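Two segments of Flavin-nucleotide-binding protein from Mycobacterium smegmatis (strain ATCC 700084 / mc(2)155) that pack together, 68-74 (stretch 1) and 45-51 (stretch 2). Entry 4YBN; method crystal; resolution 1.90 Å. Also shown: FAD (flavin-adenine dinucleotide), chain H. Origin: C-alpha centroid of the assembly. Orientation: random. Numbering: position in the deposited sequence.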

ATOM      1  N   PRO A  68      19.465   8.316  -3.899  1.00 31.25           N
ATOM      2  CA  PRO A  68      20.360   7.409  -3.165  1.00 28.20           C
ATOM      3  C   PRO A  68      19.794   6.067  -2.954  1.00 27.82           C
ATOM      4  O   PRO A  68      20.541   5.108  -2.956  1.00 26.91           O
ATOM      5  CB  PRO A  68      20.553   8.104  -1.814  1.00 32.81           C
ATOM      6  CG  PRO A  68      20.323   9.542  -2.102  1.00 36.28           C
ATOM      7  CD  PRO A  68      19.257   9.575  -3.165  1.00 36.40           C
ATOM      8  N   TRP A  69      18.474   5.989  -2.827  1.00 25.49           N
ATOM      9  CA  TRP A  69      17.784   4.741  -2.671  1.00 29.60           C
ATOM     10  C   TRP A  69      17.905   3.866  -3.876  1.00 23.13           C
ATOM     11  O   TRP A  69      18.291   2.686  -3.793  1.00 25.19           O
ATOM     12  CB  TRP A  69      16.329   5.062  -2.516  1.00 37.13           C
ATOM     13  CG  TRP A  69      15.992   5.374  -1.245  1.00 44.97           C
ATOM     14  CD1 TRP A  69      16.693   5.080  -0.106  1.00 45.53           C
ATOM     15  CD2 TRP A  69      14.780   5.985  -0.845  1.00 53.84           C
ATOM     16  NE1 TRP A  69      15.980   5.489   0.986  1.00 58.92           N
ATOM     17  CE2 TRP A  69      14.803   6.050   0.567  1.00 55.54           C
ATOM     18  CE3 TRP A  69      13.669   6.485  -1.537  1.00 58.10           C
ATOM     19  CZ2 TRP A  69      13.778   6.605   1.301  1.00 60.46           C
ATOM     20  CZ3 TRP A  69      12.633   7.053  -0.787  1.00 61.29           C
ATOM     21  CH2 TRP A  69      12.701   7.095   0.617  1.00 62.31           C
ATOM     22  N   LEU A  70      17.607   4.446  -5.006  1.00 23.60           N
ATOM     23  CA  LEU A  70      17.742   3.670  -6.262  1.00 21.15           C
ATOM     24  C   LEU A  70      19.187   3.285  -6.537  1.00 21.52           C
ATOM     25  O   LEU A  70      19.441   2.164  -6.987  1.00 23.52           O
ATOM     26  CB  LEU A  70      17.109   4.405  -7.448  1.00 21.26           C
ATOM     27  CG  LEU A  70      15.599   4.579  -7.274  1.00 23.49           C
ATOM     28  CD1 LEU A  70      15.153   5.411  -8.448  1.00 21.02           C
ATOM     29  CD2 LEU A  70      14.842   3.263  -7.275  1.00 24.86           C
ATOM     30  N   ARG A  71      20.124   4.195  -6.261  1.00 22.93           N
ATOM     31  CA  ARG A  71      21.559   3.866  -6.377  1.00 24.59           C
ATOM     32  C   ARG A  71      21.969   2.686  -5.521  1.00 21.13           C
ATOM     33  O   ARG A  71      22.766   1.871  -5.937  1.00 23.06           O
ATOM     34  CB  ARG A  71      22.469   5.048  -6.016  1.00 29.41           C
ATOM     35  CG  ARG A  71      22.681   6.053  -7.117  1.00 37.32           C
ATOM     36  CD  ARG A  71      23.639   7.133  -6.628  1.00 41.83           C
ATOM     37  NE  ARG A  71      23.649   8.249  -7.558  1.00 51.52           N
ATOM     38  CZ  ARG A  71      24.478   9.286  -7.476  1.00 63.82           C
ATOM     39  NH1 ARG A  71      25.370   9.353  -6.490  1.00 66.53           N
ATOM     40  NH2 ARG A  71      24.415  10.253  -8.394  1.00 63.21           N
ATOM     41  N   ALA A  72      21.425   2.593  -4.348  1.00 20.63           N
ATOM     42  CA  ALA A  72      21.726   1.503  -3.428  1.00 22.28           C
ATOM     43  C   ALA A  72      21.281   0.202  -4.018  1.00 21.40           C
ATOM     44  O   ALA A  72      22.011  -0.774  -4.046  1.00 19.25           O
ATOM     45  CB  ALA A  72      21.089   1.756  -2.072  1.00 22.27           C
ATOM     46  N   LEU A  73      20.109   0.189  -4.643  1.00 18.87           N
ATOM     47  CA  LEU A  73      19.646  -0.989  -5.289  1.00 18.42           C
ATOM     48  C   LEU A  73      20.442  -1.318  -6.542  1.00 17.28           C
ATOM     49  O   LEU A  73      20.698  -2.473  -6.822  1.00 18.72           O
ATOM     50  CB  LEU A  73      18.186  -0.803  -5.704  1.00 19.21           C
ATOM     51  CG  LEU A  73      17.164  -0.690  -4.539  1.00 18.69           C
ATOM     52  CD1 LEU A  73      15.825  -0.316  -5.168  1.00 21.08           C
ATOM     53  CD2 LEU A  73      17.051  -2.020  -3.839  1.00 20.74           C
ATOM     54  N   ALA A  74      20.806  -0.304  -7.300  1.00 17.61           N
ATOM     55  CA  ALA A  74      21.608  -0.494  -8.498  1.00 18.80           C
ATOM     56  C   ALA A  74      23.001  -1.114  -8.138  1.00 22.86           C
ATOM     57  O   ALA A  74      23.517  -1.964  -8.830  1.00 24.52           O
ATOM     58  CB  ALA A  74      21.856   0.805  -9.148  1.00 20.24           C
TER
HETATM   59  PA  FAD H 302      16.594   9.252   0.183  0.54 54.03           P
HETATM   60  O1A FAD H 302      17.516  10.446   0.120  0.54 53.93           O
HETATM   61  O2A FAD H 302      17.126   7.901  -0.235  0.54 56.03           O
HETATM   62  O5B FAD H 302      16.033   9.072   1.700  0.54 49.38           O
HETATM   63  C5B FAD H 302      16.271   9.987   2.769  0.54 47.78           C
HETATM   64  C4B FAD H 302      15.074  10.010   3.723  0.54 50.12           C
HETATM   65  O4B FAD H 302      14.030  10.879   3.230  0.54 52.47           O
HETATM   66  C3B FAD H 302      14.361   8.665   3.908  0.54 48.61           C
HETATM   67  O3B FAD H 302      14.957   7.700   4.788  0.54 46.99           O
HETATM   68  C2B FAD H 302      13.012   9.078   4.414  0.54 46.76           C
HETATM   69  O2B FAD H 302      13.139   9.200   5.820  0.54 47.64           O
HETATM   70  C1B FAD H 302      12.751  10.401   3.661  0.54 49.20           C
HETATM   71  N9A FAD H 302      11.850  10.057   2.515  0.54 49.46           N
HETATM   72  C8A FAD H 302      12.242   9.941   1.227  0.54 52.07           C
HETATM   73  N7A FAD H 302      11.196   9.578   0.428  0.54 54.15           N
HETATM   74  C5A FAD H 302      10.110   9.448   1.214  0.54 47.66           C
HETATM   75  C6A FAD H 302       8.695   9.091   0.993  0.54 38.84           C
HETATM   76  N6A FAD H 302       8.287   8.811  -0.273  0.54 33.59           N
HETATM   77  N1A FAD H 302       7.888   9.095   2.106  0.54 43.93           N
HETATM   78  C2A FAD H 302       8.306   9.419   3.358  0.54 31.28           C
HETATM   79  N3A FAD H 302       9.575   9.733   3.599  0.54 44.66           N
HETATM   80  C4A FAD H 302      10.529   9.769   2.598  0.54 48.82           C
HETATM   81  N1  FAD H 302      10.265   7.588  -7.118  0.54 44.14           N
HETATM   82  C2  FAD H 302      10.840   7.285  -8.317  0.54 41.42           C
HETATM   83  O2  FAD H 302      12.047   7.620  -8.416  0.54 44.12           O
HETATM   84  N3  FAD H 302      10.159   6.692  -9.352  0.54 34.70           N
HETATM   85  C4  FAD H 302       8.862   6.308  -9.213  0.54 40.35           C
HETATM   86  O4  FAD H 302       8.174   5.738 -10.085  0.54 39.68           O
HETATM   87  C4X FAD H 302       8.176   6.600  -7.926  0.54 43.19           C
HETATM   88  N5  FAD H 302       6.877   6.270  -7.745  0.54 41.76           N
HETATM   89  C5X FAD H 302       6.255   6.546  -6.564  0.54 45.07           C
HETATM   90  C6  FAD H 302       4.924   6.178  -6.376  0.54 47.32           C
HETATM   91  C7  FAD H 302       4.272   6.431  -5.180  0.54 46.96           C
HETATM   92  C7M FAD H 302       2.826   6.033  -5.022  0.54 49.47           C
HETATM   93  C8  FAD H 302       5.007   7.110  -4.091  0.54 45.23           C
HETATM   94  C8M FAD H 302       4.380   7.387  -2.755  0.54 48.41           C
HETATM   95  C9  FAD H 302       6.321   7.460  -4.260  0.54 43.98           C
HETATM   96  C9A FAD H 302       6.987   7.207  -5.454  0.54 44.72           C
HETATM   97  N10 FAD H 302       8.353   7.550  -5.617  0.54 46.45           N
HETATM   98  C10 FAD H 302       8.968   7.281  -6.863  0.54 43.73           C
HETATM   99  C1' FAD H 302       9.081   8.265  -4.552  0.54 45.62           C
HETATM  100  C2' FAD H 302      10.061   7.505  -3.694  0.54 44.95           C
HETATM  101  O2' FAD H 302       9.437   7.210  -2.439  0.54 30.43           O
HETATM  102  C3' FAD H 302      11.294   8.417  -3.453  0.54 48.52           C
HETATM  103  O3' FAD H 302      10.869   9.717  -2.928  0.54 44.95           O
HETATM  104  C4' FAD H 302      12.276   8.533  -4.652  0.54 47.69           C
HETATM  105  O4' FAD H 302      12.762   7.239  -5.083  0.54 43.18           O
HETATM  106  C5' FAD H 302      13.506   9.382  -4.306  0.54 50.42           C
HETATM  107  O5' FAD H 302      14.012   9.020  -3.006  0.54 53.68           O
HETATM  108  P   FAD H 302      15.375   9.634  -2.373  0.54 58.55           P
HETATM  109  O1P FAD H 302      15.422  11.109  -2.701  0.54 53.23           O
HETATM  110  O2P FAD H 302      16.478   8.685  -2.831  0.54 54.87           O
HETATM  111  O3P FAD H 302      15.271   9.549  -0.740  0.54 55.23           O
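Stretch 2 (45-51) PVAFPIG

Residues 68-74 form a regular helix, and residues 45-51 run past it as an extended strand that begins earlier in the chain. The helix is held by backbone hydrogen bonds from Ala72 N to Pro68 O (3.0 Å), Leu73 N to Trp69 O (3.2 Å) and Ala74 N to Leu70 O (2.8 Å). The strand has phi values from -68° to -163° and psi values from 138° to 153°, so its side chains alternate: the CA-to-CB bonds of Val46, Phe48 and Ile50 point toward the helix, and those of Ala47 and Pro49 point away. The two axes come within 10.7 Å, and the strand crosses the helix at -110°. The backbones are therefore too far apart to touch, and no hydrogen bond joins the two stretches; side chains fill the gap and bury 294 Å² in total.

Pro68, at the start of the stretch, does not reach the strand, but its CD lies 2.9 Å from O2P of FAD. Trp69 follows and makes the central contact. Trp69 CA lies 8.3 Å from Phe48 CA, the nearest such approach, and the CA-to-CB bond of Trp69 points toward the strand. With chi1 in the m well, the indole is laid along the Phe48 side chain, which adopts the p rotamer. The six-membered ring of Trp69 and the ring of Phe48 form an offset stack, with centroids 4.4 Å apart and planes only 10° from parallel. The offset brings the CB of each residue over the ring of the other: Phe48 CB is 3.3 Å from the centroid of the Trp69 six-membered ring, and Trp69 CB is 4.1 Å from the Phe48 ring centroid. The fit is tight, with Trp69 CZ3 just 3.1 Å from Phe48 CB. Farther along the indole, Trp69 NE1 lies 4.3 Å from Val46 CG2, and Trp69 CZ2 is 4.4 Å from Ala47 O.

The opposite face of the indole is covered by FAD, whose O2A is 2.9 Å from Trp69 CD1, so the ring is sandwiched between the strand and the cofactor. A weak hydrogen bond from Trp69 N to FAD O2P (3.4 Å) adds a backbone contact. The strand meets the same cofactor through a hydrogen bond from FAD O2' to Pro49 O (2.9 Å), as befits a flavin-nucleotide-binding protein.

Leu70 starts out sideways, but the end of its side chain comes nearer the strand. Its CD2 packs 3.7 Å from Ile50 CD1 and 4.3 Å from Phe48 CE1, extending the apolar contact toward the later part of the strand. Arg71 and Ala72 are out of reach. One turn after Trp69, Leu73 again points toward the strand and sets its CD1 3.8 Å from Phe48 CZ, at the edge of the ring. Phe48 thus meets Trp69, Leu70 and Leu73 together, while Ala74 ends the stretch without touching the strand.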

ATOM      1  N   PRO A  45      17.017  -0.939   8.650  1.00 27.06           N
ATOM      2  CA  PRO A  45      16.055  -1.129   7.576  1.00 24.02           C
ATOM      3  C   PRO A  45      15.604   0.152   7.003  1.00 24.47           C
ATOM      4  O   PRO A  45      15.515   1.152   7.724  1.00 22.96           O
ATOM      5  CB  PRO A  45      14.896  -1.857   8.268  1.00 30.19           C
ATOM      6  CG  PRO A  45      14.946  -1.435   9.713  1.00 30.29           C
ATOM      7  CD  PRO A  45      16.407  -1.115   9.994  1.00 28.36           C
ATOM      8  N   VAL A  46      15.330   0.158   5.690  1.00 21.80           N
ATOM      9  CA  VAL A  46      14.754   1.322   5.060  1.00 24.96           C
ATOM     10  C   VAL A  46      13.631   0.845   4.136  1.00 25.27           C
ATOM     11  O   VAL A  46      13.651  -0.307   3.615  1.00 21.94           O
ATOM     12  CB  VAL A  46      15.722   2.262   4.336  1.00 32.75           C
ATOM     13  CG1 VAL A  46      16.967   2.569   5.158  1.00 37.47           C
ATOM     14  CG2 VAL A  46      16.108   1.712   3.012  1.00 38.12           C
ATOM     15  N   ALA A  47      12.620   1.664   3.998  1.00 23.10           N
ATOM     16  CA  ALA A  47      11.470   1.292   3.144  1.00 24.30           C
ATOM     17  C   ALA A  47      10.974   2.514   2.401  1.00 28.01           C
ATOM     18  O   ALA A  47      10.987   3.619   2.975  1.00 24.63           O
ATOM     19  CB  ALA A  47      10.386   0.706   3.967  1.00 24.63           C
ATOM     20  N   PHE A  48      10.650   2.345   1.101  1.00 21.87           N
ATOM     21  CA  PHE A  48      10.173   3.481   0.333  1.00 23.37           C
ATOM     22  C   PHE A  48       9.182   2.977  -0.676  1.00 21.02           C
ATOM     23  O   PHE A  48       9.256   1.868  -1.120  1.00 20.43           O
ATOM     24  CB  PHE A  48      11.294   4.266  -0.303  1.00 26.95           C
ATOM     25  CG  PHE A  48      12.092   3.508  -1.324  1.00 26.25           C
ATOM     26  CD1 PHE A  48      11.752   3.564  -2.645  1.00 27.75           C
ATOM     27  CD2 PHE A  48      13.196   2.801  -0.974  1.00 29.90           C
ATOM     28  CE1 PHE A  48      12.502   2.901  -3.637  1.00 28.33           C
ATOM     29  CE2 PHE A  48      13.930   2.099  -1.944  1.00 28.96           C
ATOM     30  CZ  PHE A  48      13.570   2.140  -3.271  1.00 28.16           C
ATOM     31  N   PRO A  49       8.188   3.758  -0.969  1.00 20.75           N
ATOM     32  CA  PRO A  49       7.251   3.410  -1.956  1.00 19.29           C
ATOM     33  C   PRO A  49       7.729   3.750  -3.342  1.00 19.05           C
ATOM     34  O   PRO A  49       8.536   4.709  -3.548  1.00 19.10           O
ATOM     35  CB  PRO A  49       6.062   4.342  -1.615  1.00 20.81           C
ATOM     36  CG  PRO A  49       6.673   5.500  -1.010  1.00 24.41           C
ATOM     37  CD  PRO A  49       7.886   5.034  -0.310  1.00 21.97           C
ATOM     38  N   ILE A  50       7.264   3.047  -4.347  1.00 19.17           N
ATOM     39  CA  ILE A  50       7.669   3.373  -5.719  1.00 18.11           C
ATOM     40  C   ILE A  50       6.729   2.746  -6.710  1.00 19.77           C
ATOM     41  O   ILE A  50       6.190   1.661  -6.479  1.00 16.54           O
ATOM     42  CB  ILE A  50       9.136   2.887  -5.959  1.00 21.57           C
ATOM     43  CG1 ILE A  50       9.668   3.459  -7.267  1.00 23.51           C
ATOM     44  CG2 ILE A  50       9.150   1.388  -6.002  1.00 23.25           C
ATOM     45  CD1 ILE A  50      11.152   3.686  -7.453  1.00 24.59           C
ATOM     46  N   GLY A  51       6.459   3.399  -7.839  1.00 19.12           N
ATOM     47  CA  GLY A  51       5.681   2.681  -8.888  1.00 19.20           C
ATOM     48  C   GLY A  51       6.408   1.521  -9.552  1.00 18.79           C
ATOM     49  O   GLY A  51       7.613   1.546  -9.735  1.00 19.29           O
TER